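Local coordinates for UPF0237 protein SP_0238 (Streptococcus pneumoniae, PDB 1ZPV), which is of unknown function but folds as an ACT domain and forms a homodimer, consistent with a regulatory, small-molecule-sensing role like that of related domains, at residues S16-G21 against F45-V50. Residues are numbered along the deposited sequence; the frame is centred on the assembly and turned at random.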
loop_
_atom_site.group_PDB
_atom_site.type_symbol
_atom_site.label_atom_id
_atom_site.label_comp_id
_atom_site.label_asym_id
_atom_site.label_seq_id
_atom_site.Cartn_x
_atom_site.Cartn_y
_atom_site.Cartn_z
ATOM N N SER C 16 4.403 13.004 -14.624
ATOM C CA SER C 16 4.444 13.507 -15.997
ATOM C C SER C 16 4.905 12.439 -17.000
ATOM O O SER C 16 5.964 11.867 -16.847
ATOM C CB SER C 16 5.313 14.764 -16.113
ATOM O OG SER C 16 5.185 15.231 -17.441
ATOM N N GLY C 17 4.063 12.159 -17.991
ATOM C CA GLY C 17 4.374 11.231 -19.062
ATOM C C GLY C 17 4.317 9.748 -18.728
ATOM O O GLY C 17 4.469 8.920 -19.620
ATOM N N ILE C 18 4.110 9.401 -17.462
ATOM C CA ILE C 18 4.253 7.985 -17.055
ATOM C C ILE C 18 3.144 7.082 -17.590
ATOM O O ILE C 18 3.424 6.029 -18.175
ATOM C CB ILE C 18 4.456 7.807 -15.512
ATOM C CG1 ILE C 18 5.714 8.568 -15.030
ATOM C CG2 ILE C 18 4.576 6.307 -15.127
ATOM C CD1 ILE C 18 6.980 8.320 -15.956
ATOM N N VAL C 19 1.893 7.486 -17.392
ATOM C CA VAL C 19 0.760 6.717 -17.918
ATOM C C VAL C 19 0.885 6.461 -19.425
ATOM O O VAL C 19 0.690 5.335 -19.891
ATOM C CB VAL C 19 -0.578 7.387 -17.640
ATOM C CG1 VAL C 19 -1.690 6.568 -18.318
ATOM C CG2 VAL C 19 -0.802 7.448 -16.095
ATOM N N ALA C 20 1.217 7.503 -20.182
ATOM C CA ALA C 20 1.405 7.333 -21.622
ATOM C C ALA C 20 2.568 6.391 -21.949
ATOM O O ALA C 20 2.462 5.546 -22.847
ATOM C CB ALA C 20 1.602 8.676 -22.297
ATOM N N GLY C 21 3.689 6.549 -21.229
ATOM C CA GLY C 21 4.893 5.754 -21.554
ATOM C C GLY C 21 4.610 4.278 -21.274
ATOM O O GLY C 21 4.886 3.411 -22.089
ATOM N N PHE C 45 4.522 8.903 -7.547
ATOM C CA PHE C 45 3.449 8.555 -8.444
ATOM C C PHE C 45 3.520 7.059 -8.629
ATOM O O PHE C 45 4.601 6.514 -8.850
ATOM C CB PHE C 45 3.596 9.248 -9.811
ATOM C CG PHE C 45 2.530 8.833 -10.781
ATOM C CD1 PHE C 45 1.197 9.199 -10.554
ATOM C CD2 PHE C 45 2.830 8.036 -11.892
ATOM C CE1 PHE C 45 0.194 8.799 -11.421
ATOM C CE2 PHE C 45 1.779 7.622 -12.793
ATOM C CZ PHE C 45 0.494 7.997 -12.540
ATOM N N THR C 46 2.383 6.383 -8.511
ATOM C CA THR C 46 2.363 4.944 -8.623
ATOM C C THR C 46 1.254 4.485 -9.576
ATOM O O THR C 46 0.227 5.146 -9.713
ATOM C CB THR C 46 2.138 4.275 -7.270
ATOM O OG1 THR C 46 0.765 4.421 -6.902
ATOM C CG2 THR C 46 3.048 4.901 -6.176
HETATM N N MSE C 47 1.491 3.396 -10.289
HETATM C CA MSE C 47 0.368 2.824 -11.045
HETATM C C MSE C 47 0.498 1.336 -10.981
HETATM O O MSE C 47 1.582 0.809 -10.691
HETATM C CB MSE C 47 0.288 3.345 -12.496
HETATM C CG MSE C 47 1.488 3.174 -13.280
HETATM SE SE MSE C 47 1.397 4.027 -15.043
HETATM C CE MSE C 47 0.466 2.852 -15.873
HETATM N N MSE C 48 -0.606 0.662 -11.218
HETATM C CA MSE C 48 -0.586 -0.777 -11.294
HETATM C C MSE C 48 -1.489 -1.196 -12.428
HETATM O O MSE C 48 -2.507 -0.524 -12.700
HETATM C CB MSE C 48 -1.000 -1.363 -9.955
HETATM C CG MSE C 48 0.079 -1.163 -8.885
HETATM SE SE MSE C 48 -0.261 -2.120 -7.251
HETATM C CE MSE C 48 1.439 -2.271 -6.542
ATOM N N ALA C 49 -1.093 -2.262 -13.131
ATOM C CA ALA C 49 -1.858 -2.746 -14.275
ATOM C C ALA C 49 -1.819 -4.264 -14.302
ATOM O O ALA C 49 -0.802 -4.884 -13.976
ATOM C CB ALA C 49 -1.331 -2.201 -15.600
ATOM N N VAL C 50 -2.938 -4.838 -14.681
ATOM C CA VAL C 50 -3.024 -6.273 -14.896
ATOM C C VAL C 50 -3.106 -6.407 -16.391
ATOM O O VAL C 50 -3.971 -5.794 -17.030
ATOM C CB VAL C 50 -4.256 -6.921 -14.202
ATOM C CG1 VAL C 50 -4.512 -8.377 -14.735
ATOM C CG2 VAL C 50 -4.064 -6.962 -12.686
#
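F45 holds CG anti to its backbone N (chi1 177°), which sends the ring off strand 44-53 toward the start of helix 18-28. M47 instead has CG wedged between the backbone N and C (chi1 55°) and then bends at chi3 (-79°), setting SE against the first turn. This is the helix-on-sheet interface of the ACT domain, a βαββαβ ferredoxin-like fold in which both helices cover one face of a four-stranded antiparallel sheet. Alternation along the strand turns F45 and M47 to the helix; T46 and M48 point to the other face, where they pack on M48 and T46 of the second subunit, so one strand serves both the domain core and the dimer. No hydrogen bond crosses between 16-21 and 45-50, and the union is wholly apolar. The side chains of I18 and F45 run antiparallel alongside one another, with I18 CB 3.8 Å from F45 CE2. I18 CG2, anti to its own backbone N, comes to the ring edge in the plane and also reaches M47 SE at 3.9 Å, thereby bridging the two strand residues. The CG1 branch of I18 instead leads away from the strand. The V19 side chain runs roughly perpendicular to that of F45, and its CG2 meets the ring edge near the plane, 3.8 Å from CZ. Beside the contact, V10 of the neighbouring strand 4-12 touches both I18 and M47. G17 occupies the N-cap position with a positive phi, a conformation that favours glycine, and its O accepts the hydrogen bond from G21 N that closes the first turn. On the sheet-facing side of that turn, M47 SE sits 4.0 Å from V19 CA and 4.2 Å from V19 CG2, touching backbone as well as side chain.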